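Local coordinates for 6-phosphogluconate dehydrogenase NAD-binding (Dyadobacter fermentans, PDB 4GBJ), which probably acts as an NAD(P)-dependent oxidoreductase of the 6-phosphogluconate and 3-hydroxyisobutyrate dehydrogenase family, at residues G177-A182 with P260-I265; E190-A195 with L225-T230; R266-S271 with L287-D292. All coordinates share one frame; numbering follows the deposited sequence.

Interaction 1: residues G177-A182 with P260-I265; sequences GNFMIA and PFADII
Phe-261, whose CB rests against the ring of Phe-179, sends its backbone N-H across the dimer interface into a hydrogen bond with OE2 of Glu-190 of the second subunit. The same carboxylate-bearing residue of that subunit also packs on Phe-179, so the aromatic side chain sits where two helices of one chain meet a helix of the other. Within the chain the contact itself is apolar. Phe-179 has CG anti to its own nitrogen (chi1 155°), which swings the ring out from the long helix toward the start of helix 260-274. Its CE1 corner does the touching: the ring approaches edge-on, with Ala-262 N close to its plane and 3.7 Å from CE1, while the methyl CB of Ala-262 lies 3.8 Å from that same CE1. The CB of Phe-261 is met obliquely, 4.0 Å from Phe-179 CE1; the two side chains cross at about a right angle, and the Phe-261 ring stacks on Phe-261 of the second subunit. These helices belong to the all-helical C-terminal part that follows the Rossmann-type nucleotide-binding domain in this family; the short segments pass 10.3 Å apart at 65°. One turn after Phe-179, Ala-182 presents a methyl group small enough to admit Ile-265. Both branches of the isoleucine meet it, CG2 at 3.9 Å from Ala-182 CB and CD1 at 4.0 Å from the same carbon. A chi1 of -69° sets CG2 anti to the backbone N, toward the alanine. CD1 also meets the main chain, and its 3.2 Å approach to Ala-182 O is the tightest point between the segments. Leu-285 packs on Ile-265 and Trp-282 on Ala-182, extending this apolar layer beyond the two helices.

Interaction 2: residues E190-A195 with L225-T230; sequences EAFTMA and LVASNT
Phe-192 meets helix 217-228 near its C-terminal end, resting on Val-226 and Ala-227, and this is where the two segments pack closely. The ring comes edge-first, with Ala-227 N near its plane and 3.9 Å from CD2. Beside it, the CG1 methyl of Val-226 approaches the ring obliquely and reaches CD2 at 3.7 Å. Val-226 has CG1 anti to its backbone N (chi1 -178°), which carries that branch toward the phenylalanine, and the two side chains cross at about a right angle. The CB of Ala-227 is a little farther off, 4.2 Å from Phe-192 CE2. In the all-helical C-terminal half of the protein this joins the long helix 169-197 to helix 217-228, and helix 202-211 places Arg-202 and Tyr-206 against the Phe-192 ring. Arg-202 is also a polar tie between the helices, hydrogen-bonding both Thr-193 OG1 and Val-226 O. Just beyond Ala-227 the character changes. Ser-228 is exposed and turned from the long helix, and Asn-229 takes a positive phi (59°) that breaks the helix; its N-H bonds to Leu-225 O and, over a longer distance, to Val-226 O are both weak, as is the 3.4 Å bond from Thr-230 N to Leu-225 O. Asn-229, partly exposed, still packs on Leu-287, whereas the exposed Ser-228 and Thr-230 are linked to each other by the hydrogen bond that Thr-230 OG1 donates to Ser-228 OG over 3.1 Å.

Interaction 3: residues R266-S271 with L287-D292; sequences RNRFIS and LGASDD
Arg-268 lays its guanidinium group over the backbone of Gly-288 and Ala-289 and points its NH1 edge at the carboxylate of Asp-292. The arrangement joins the short helix 288-292, near the C-terminus, to helix 260-274 of the all-helical C-terminal part of this dehydrogenase fold. A bend at chi2 (-52°) steers the arginine chain across the gap, with its CD 4.2 Å from Gly-288 CA, an approach made possible by the absence of a side chain on the glycine. One face of the guanidinium then covers the peptide link that follows: Gly-288 C is 3.4 Å from NH1, and Ala-289 N is 3.8 Å from CZ, both displaced toward the rim of the flat group. Asp-292, one turn farther along, comes from the opposite direction. Its OD2 lies close to the guanidinium plane and accepts a nearly straight hydrogen bond from Arg-268 NH1 (3.1 Å, 167°), which is part of a salt bridge. The carboxylate is not coplanar with the arginine, however; the two planes are 44° apart, and NH1 reaches OD2 from above the carboxylate plane. A water bridges the pair, accepting from Arg-268 NH2 at 2.8 Å and donating to Asp-292 OD2 at 2.7 Å. NH2 also forms a salt bridge with Glu-186 of helix 169-197, so acidic groups of two helices, Glu-186 and Asp-292, hold the guanidinium. Pro-260 of the second subunit packs on Arg-268 as well. Away from the arginine, Asp-291 is salt-bridged to Arg-277; its OD2 accepts a hydrogen bond from a second water at 2.6 Å, and that water is hydrogen-bonded to Ser-271 OG over 3.0 Å.

In the fold
Two helices tie the three contacts together: 169-197 serves interactions 1 and 2, whose centres are 17 Å apart, and 260-274 serves interactions 1 and 3, 13 Å apart. Interactions 2 and 3, their centres also 13 Å apart, touch directly: Thr-193 CG2 lies 3.5 Å from Ala-289 O, and Asn-229 OD1 3.4 Å from Leu-287 CD2. The dimer adds another connection, because Glu-190, on the 190-195 segment of interaction 2, reaches interaction 1 of the other subunit. Interaction 1 also has the predicted active-site residue Lys-174 nearby, its side chain about 10 Å from that of Phe-179; the other two contacts are remote from it.

Interaction 1: residues G177-A182 with P260-I265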
loop_
_atom_site.group_PDB
_atom_site.type_symbol
_atom_site.label_atom_id
_atom_site.label_comp_id
_atom_site.label_asym_id
_atom_site.label_seq_id
_atom_site.Cartn_x
_atom_site.Cartn_y
_atom_site.Cartn_z
ATOM N N GLY B 177 11.471 -0.995 1.072
ATOM C CA GLY B 177 10.548 -1.621 0.143
ATOM C C GLY B 177 9.853 -2.814 0.763
ATOM O O GLY B 177 8.619 -2.885 0.719
ATOM N N ASN B 178 10.642 -3.712 1.402
ATOM C CA ASN B 178 10.135 -4.916 2.090
ATOM C C ASN B 178 9.274 -4.549 3.310
ATOM O O ASN B 178 8.291 -5.217 3.572
ATOM C CB ASN B 178 11.267 -5.848 2.516
ATOM C CG ASN B 178 11.801 -6.748 1.422
ATOM O OD1 ASN B 178 11.365 -6.723 0.261
ATOM N ND2 ASN B 178 12.758 -7.580 1.786
ATOM N N PHE B 179 9.621 -3.479 3.991
ATOM C CA PHE B 179 8.827 -2.936 5.102
ATOM C C PHE B 179 7.468 -2.494 4.592
ATOM O O PHE B 179 6.471 -2.812 5.215
ATOM C CB PHE B 179 9.567 -1.785 5.806
ATOM C CG PHE B 179 8.701 -0.791 6.524
ATOM C CD1 PHE B 179 8.117 -1.104 7.748
ATOM C CD2 PHE B 179 8.453 0.461 5.975
ATOM C CE1 PHE B 179 7.352 -0.168 8.415
ATOM C CE2 PHE B 179 7.641 1.376 6.624
ATOM C CZ PHE B 179 7.107 1.071 7.837
HETATM N N MSE B 180 7.415 -1.826 3.439
HETATM C CA MSE B 180 6.141 -1.342 2.894
HETATM C C MSE B 180 5.305 -2.508 2.399
HETATM O O MSE B 180 4.090 -2.478 2.540
HETATM C CB MSE B 180 6.327 -0.330 1.793
HETATM C CG MSE B 180 6.745 0.994 2.355
HETATM SE SE MSE B 180 7.047 2.441 1.084
HETATM C CE MSE B 180 5.306 2.593 0.270
ATOM N N ILE B 181 5.953 -3.575 1.901
ATOM C CA ILE B 181 5.202 -4.763 1.481
ATOM C C ILE B 181 4.524 -5.378 2.709
ATOM O O ILE B 181 3.340 -5.686 2.655
ATOM C CB ILE B 181 6.050 -5.768 0.731
ATOM C CG1 ILE B 181 6.514 -5.196 -0.635
ATOM C CG2 ILE B 181 5.241 -7.113 0.531
ATOM C CD1 ILE B 181 7.693 -6.030 -1.261
ATOM N N ALA B 182 5.268 -5.516 3.817
ATOM C CA ALA B 182 4.792 -6.085 5.088
ATOM C C ALA B 182 3.664 -5.228 5.668
ATOM O O ALA B 182 2.668 -5.792 6.164
ATOM C CB ALA B 182 5.933 -6.219 6.089
ATOM N N PRO B 260 6.933 2.694 14.195
ATOM C CA PRO B 260 5.804 2.062 14.888
ATOM C C PRO B 260 5.116 0.962 14.135
ATOM O O PRO B 260 4.860 -0.063 14.760
ATOM C CB PRO B 260 4.858 3.259 15.160
ATOM C CG PRO B 260 5.764 4.374 15.335
ATOM C CD PRO B 260 6.838 4.165 14.305
ATOM N N PHE B 261 4.910 1.095 12.798
ATOM C CA PHE B 261 4.336 0.042 12.016
ATOM C C PHE B 261 5.233 -1.197 12.023
ATOM O O PHE B 261 4.736 -2.327 12.083
ATOM C CB PHE B 261 4.081 0.500 10.548
ATOM C CG PHE B 261 2.822 1.293 10.259
ATOM C CD1 PHE B 261 1.930 1.618 11.274
ATOM C CD2 PHE B 261 2.407 1.491 8.955
ATOM C CE1 PHE B 261 0.723 2.276 10.979
ATOM C CE2 PHE B 261 1.200 2.109 8.669
ATOM C CZ PHE B 261 0.370 2.503 9.677
ATOM N N ALA B 262 6.538 -0.998 11.907
ATOM C CA ALA B 262 7.453 -2.159 11.895
ATOM C C ALA B 262 7.407 -2.966 13.232
ATOM O O ALA B 262 7.559 -4.186 13.215
ATOM C CB ALA B 262 8.873 -1.721 11.567
ATOM N N ASP B 263 7.137 -2.301 14.376
ATOM C CA ASP B 263 6.995 -2.972 15.683
ATOM C C ASP B 263 5.837 -3.976 15.653
ATOM O O ASP B 263 5.993 -5.114 16.086
ATOM C CB ASP B 263 6.739 -1.962 16.794
ATOM C CG ASP B 263 7.805 -0.887 16.983
ATOM O OD1 ASP B 263 8.939 -1.068 16.483
ATOM O OD2 ASP B 263 7.529 0.090 17.666
ATOM N N ILE B 264 4.708 -3.551 15.056
ATOM C CA ILE B 264 3.502 -4.360 14.870
ATOM C C ILE B 264 3.829 -5.547 13.979
ATOM O O ILE B 264 3.524 -6.637 14.372
ATOM C CB ILE B 264 2.341 -3.550 14.296
ATOM C CG1 ILE B 264 1.920 -2.367 15.223
ATOM C CG2 ILE B 264 1.123 -4.429 13.958
ATOM C CD1 ILE B 264 1.420 -2.632 16.356
ATOM N N ILE B 265 4.533 -5.345 12.854
ATOM C CA ILE B 265 4.918 -6.412 11.929
ATOM C C ILE B 265 5.794 -7.420 12.633
ATOM O O ILE B 265 5.545 -8.630 12.548
ATOM C CB ILE B 265 5.623 -5.800 10.698
ATOM C CG1 ILE B 265 4.633 -4.975 9.820
ATOM C CG2 ILE B 265 6.353 -6.803 9.883
ATOM C CD1 ILE B 265 3.510 -5.699 9.266
#

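Interaction 2: residues E190-A195 with L225-T230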
loop_
_atom_site.group_PDB
_atom_site.type_symbol
_atom_site.label_atom_id
_atom_site.label_comp_id
_atom_site.label_asym_id
_atom_site.label_seq_id
_atom_site.Cartn_x
_atom_site.Cartn_y
_atom_site.Cartn_z
ATOM N N GLU B 190 -6.040 -6.402 8.584
ATOM C CA GLU B 190 -6.905 -5.629 9.474
ATOM C C GLU B 190 -8.189 -5.260 8.808
ATOM O O GLU B 190 -9.272 -5.465 9.370
ATOM C CB GLU B 190 -6.196 -4.340 9.962
ATOM C CG GLU B 190 -5.029 -4.651 10.899
ATOM C CD GLU B 190 -4.342 -3.435 11.506
ATOM O OE1 GLU B 190 -5.029 -2.418 11.673
ATOM O OE2 GLU B 190 -3.118 -3.462 11.762
ATOM N N ALA B 191 -8.078 -4.689 7.609
ATOM C CA ALA B 191 -9.233 -4.213 6.849
ATOM C C ALA B 191 -10.123 -5.350 6.425
ATOM O O ALA B 191 -11.340 -5.252 6.620
ATOM C CB ALA B 191 -8.785 -3.414 5.628
ATOM N N PHE B 192 -9.543 -6.468 5.931
ATOM C CA PHE B 192 -10.362 -7.605 5.462
ATOM C C PHE B 192 -11.007 -8.358 6.580
ATOM O O PHE B 192 -12.139 -8.813 6.400
ATOM C CB PHE B 192 -9.581 -8.565 4.589
ATOM C CG PHE B 192 -8.983 -8.084 3.274
ATOM C CD1 PHE B 192 -9.144 -6.763 2.845
ATOM C CD2 PHE B 192 -8.241 -8.947 2.480
ATOM C CE1 PHE B 192 -8.552 -6.315 1.668
ATOM C CE2 PHE B 192 -7.671 -8.501 1.279
ATOM C CZ PHE B 192 -7.801 -7.174 0.900
ATOM N N THR B 193 -10.385 -8.378 7.779
ATOM C CA THR B 193 -10.967 -8.963 8.994
ATOM C C THR B 193 -12.098 -8.107 9.496
ATOM O O THR B 193 -13.112 -8.665 9.891
ATOM C CB THR B 193 -9.870 -9.187 10.068
ATOM O OG1 THR B 193 -8.958 -10.111 9.511
ATOM C CG2 THR B 193 -10.415 -9.751 11.371
HETATM N N MSE B 194 -11.962 -6.769 9.496
HETATM C CA MSE B 194 -13.058 -5.903 9.899
HETATM C C MSE B 194 -14.282 -6.167 9.014
HETATM O O MSE B 194 -15.432 -6.197 9.490
HETATM C CB MSE B 194 -12.680 -4.387 9.808
HETATM C CG MSE B 194 -13.948 -3.415 9.908
HETATM SE SE MSE B 194 -13.318 -1.557 9.966
HETATM C CE MSE B 194 -12.861 -1.281 8.062
ATOM N N ALA B 195 -14.042 -6.268 7.697
ATOM C CA ALA B 195 -15.111 -6.532 6.730
ATOM C C ALA B 195 -15.725 -7.901 7.013
ATOM O O ALA B 195 -16.956 -8.018 7.165
ATOM C CB ALA B 195 -14.546 -6.460 5.308
ATOM N N LEU B 225 -3.739 -13.490 -1.464
ATOM C CA LEU B 225 -3.310 -14.362 -0.361
ATOM C C LEU B 225 -4.067 -14.005 0.921
ATOM O O LEU B 225 -4.600 -14.866 1.596
ATOM C CB LEU B 225 -1.788 -14.231 -0.045
ATOM C CG LEU B 225 -0.756 -14.332 -1.139
ATOM C CD1 LEU B 225 0.633 -14.517 -0.527
ATOM C CD2 LEU B 225 -1.048 -15.437 -2.085
ATOM N N VAL B 226 -4.142 -12.707 1.227
ATOM C CA VAL B 226 -4.800 -12.247 2.452
ATOM C C VAL B 226 -6.298 -12.513 2.390
ATOM O O VAL B 226 -6.887 -12.916 3.383
ATOM C CB VAL B 226 -4.482 -10.768 2.755
ATOM C CG1 VAL B 226 -5.144 -10.331 4.073
ATOM C CG2 VAL B 226 -2.967 -10.574 2.852
ATOM N N ALA B 227 -6.891 -12.354 1.223
ATOM C CA ALA B 227 -8.317 -12.587 1.041
ATOM C C ALA B 227 -8.631 -14.043 1.287
ATOM O O ALA B 227 -9.530 -14.351 2.037
ATOM C CB ALA B 227 -8.746 -12.184 -0.376
ATOM N N SER B 228 -7.876 -14.942 0.683
ATOM C CA SER B 228 -8.130 -16.378 0.853
ATOM C C SER B 228 -7.577 -16.869 2.191
ATOM O O SER B 228 -7.977 -17.911 2.682
ATOM C CB SER B 228 -7.514 -17.143 -0.304
ATOM O OG SER B 228 -6.137 -16.836 -0.396
ATOM N N ASN B 229 -6.638 -16.120 2.783
ATOM C CA ASN B 229 -5.993 -16.456 4.047
ATOM C C ASN B 229 -5.317 -17.806 3.895
ATOM O O ASN B 229 -5.273 -18.559 4.839
ATOM C CB ASN B 229 -7.001 -16.441 5.217
ATOM C CG ASN B 229 -6.885 -15.326 6.213
ATOM O OD1 ASN B 229 -5.899 -14.565 6.294
ATOM N ND2 ASN B 229 -7.867 -15.301 7.087
ATOM N N THR B 230 -4.858 -18.128 2.676
ATOM C CA THR B 230 -4.114 -19.350 2.390
ATOM C C THR B 230 -2.717 -18.826 2.087
ATOM O O THR B 230 -2.556 -17.922 1.238
ATOM C CB THR B 230 -4.723 -20.204 1.295
ATOM O OG1 THR B 230 -4.610 -19.521 0.034
ATOM C CG2 THR B 230 -6.163 -20.604 1.613
#

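Interaction 3: residues R266-S271 with L287-D292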
loop_
_atom_site.group_PDB
_atom_site.type_symbol
_atom_site.label_atom_id
_atom_site.label_comp_id
_atom_site.label_asym_id
_atom_site.label_seq_id
_atom_site.Cartn_x
_atom_site.Cartn_y
_atom_site.Cartn_z
ATOM N N ARG B 266 6.803 -6.932 13.363
ATOM C CA ARG B 266 7.649 -7.822 14.144
ATOM C C ARG B 266 6.818 -8.714 15.079
ATOM O O ARG B 266 7.043 -9.921 15.107
ATOM C CB ARG B 266 8.676 -7.029 14.962
ATOM C CG ARG B 266 9.538 -7.873 15.895
ATOM C CD ARG B 266 10.649 -7.006 16.480
ATOM N NE ARG B 266 11.326 -7.674 17.588
ATOM C CZ ARG B 266 10.842 -7.814 18.818
ATOM N NH1 ARG B 266 9.632 -7.347 19.127
ATOM N NH2 ARG B 266 11.544 -8.449 19.740
ATOM N N ASN B 267 5.860 -8.152 15.802
ATOM C CA ASN B 267 5.028 -8.955 16.744
ATOM C C ASN B 267 4.160 -9.944 16.017
ATOM O O ASN B 267 3.940 -11.033 16.562
ATOM C CB ASN B 267 4.174 -8.074 17.678
ATOM C CG ASN B 267 5.033 -7.412 18.743
ATOM O OD1 ASN B 267 6.130 -7.849 19.033
ATOM N ND2 ASN B 267 4.594 -6.294 19.287
ATOM N N ARG B 268 3.706 -9.623 14.759
ATOM C CA ARG B 268 2.946 -10.612 14.005
ATOM C C ARG B 268 3.776 -11.895 13.737
ATOM O O ARG B 268 3.239 -12.990 13.804
ATOM C CB ARG B 268 2.484 -10.056 12.669
ATOM C CG ARG B 268 1.553 -8.892 12.733
ATOM C CD ARG B 268 0.377 -9.170 13.628
ATOM N NE ARG B 268 -0.733 -8.257 13.400
ATOM C CZ ARG B 268 -1.838 -8.204 14.140
ATOM N NH1 ARG B 268 -1.984 -8.998 15.182
ATOM N NH2 ARG B 268 -2.789 -7.328 13.861
ATOM N N PHE B 269 5.041 -11.738 13.386
ATOM C CA PHE B 269 5.939 -12.879 13.149
ATOM C C PHE B 269 6.240 -13.627 14.417
ATOM O O PHE B 269 6.187 -14.864 14.424
ATOM C CB PHE B 269 7.267 -12.478 12.498
ATOM C CG PHE B 269 7.118 -12.113 11.042
ATOM C CD1 PHE B 269 6.707 -13.057 10.113
ATOM C CD2 PHE B 269 7.289 -10.797 10.615
ATOM C CE1 PHE B 269 6.462 -12.694 8.795
ATOM C CE2 PHE B 269 7.060 -10.446 9.301
ATOM C CZ PHE B 269 6.674 -11.400 8.391
ATOM N N ILE B 270 6.548 -12.898 15.509
ATOM C CA ILE B 270 6.858 -13.574 16.797
ATOM C C ILE B 270 5.638 -14.430 17.249
ATOM O O ILE B 270 5.769 -15.610 17.603
ATOM C CB ILE B 270 7.266 -12.551 17.875
ATOM C CG1 ILE B 270 8.609 -11.882 17.471
ATOM C CG2 ILE B 270 7.406 -13.228 19.222
ATOM C CD1 ILE B 270 8.983 -10.693 18.324
ATOM N N SER B 271 4.460 -13.815 17.232
ATOM C CA SER B 271 3.211 -14.480 17.601
ATOM C C SER B 271 2.894 -15.628 16.644
ATOM O O SER B 271 2.473 -16.694 17.098
ATOM C CB SER B 271 2.044 -13.496 17.673
ATOM O OG SER B 271 0.917 -14.166 18.211
ATOM N N LEU B 287 -2.474 -13.185 9.229
ATOM C CA LEU B 287 -3.326 -13.999 10.090
ATOM C C LEU B 287 -3.439 -13.465 11.475
ATOM O O LEU B 287 -4.399 -13.829 12.140
ATOM C CB LEU B 287 -2.864 -15.472 10.186
ATOM C CG LEU B 287 -3.249 -16.366 9.051
ATOM C CD1 LEU B 287 -2.713 -17.770 9.271
ATOM C CD2 LEU B 287 -4.794 -16.467 8.917
ATOM N N GLY B 288 -2.502 -12.634 11.944
ATOM C CA GLY B 288 -2.603 -12.079 13.303
ATOM C C GLY B 288 -3.880 -11.291 13.547
ATOM O O GLY B 288 -4.453 -11.336 14.635
ATOM N N ALA B 289 -4.332 -10.560 12.543
ATOM C CA ALA B 289 -5.569 -9.754 12.655
ATOM C C ALA B 289 -6.771 -10.677 12.847
ATOM O O ALA B 289 -7.702 -10.297 13.544
ATOM C CB ALA B 289 -5.772 -8.894 11.406
ATOM N N SER B 290 -6.725 -11.895 12.227
ATOM C CA SER B 290 -7.775 -12.913 12.323
ATOM C C SER B 290 -7.751 -13.517 13.711
ATOM O O SER B 290 -8.800 -13.622 14.344
ATOM C CB SER B 290 -7.607 -13.981 11.254
ATOM O OG SER B 290 -7.812 -13.408 9.975
ATOM N N ASP B 291 -6.542 -13.814 14.212
ATOM C CA ASP B 291 -6.338 -14.290 15.584
ATOM C C ASP B 291 -6.915 -13.344 16.614
ATOM O O ASP B 291 -7.655 -13.762 17.473
ATOM C CB ASP B 291 -4.860 -14.455 15.897
ATOM C CG ASP B 291 -4.137 -15.439 15.056
ATOM O OD1 ASP B 291 -4.790 -16.398 14.570
ATOM O OD2 ASP B 291 -2.886 -15.329 14.958
ATOM N N ASP B 292 -6.580 -12.081 16.522
ATOM C CA ASP B 292 -7.049 -11.049 17.464
ATOM C C ASP B 292 -8.508 -10.819 17.421
ATOM O O ASP B 292 -9.063 -10.433 18.441
ATOM C CB ASP B 292 -6.397 -9.699 17.215
ATOM C CG ASP B 292 -4.917 -9.650 17.456
ATOM O OD1 ASP B 292 -4.390 -10.605 18.031
ATOM O OD2 ASP B 292 -4.300 -8.593 17.150
HETATM O O HOH W 1 -5.295 -7.112 15.144
HETATM O O HOH W 2 -0.986 -13.815 15.952
#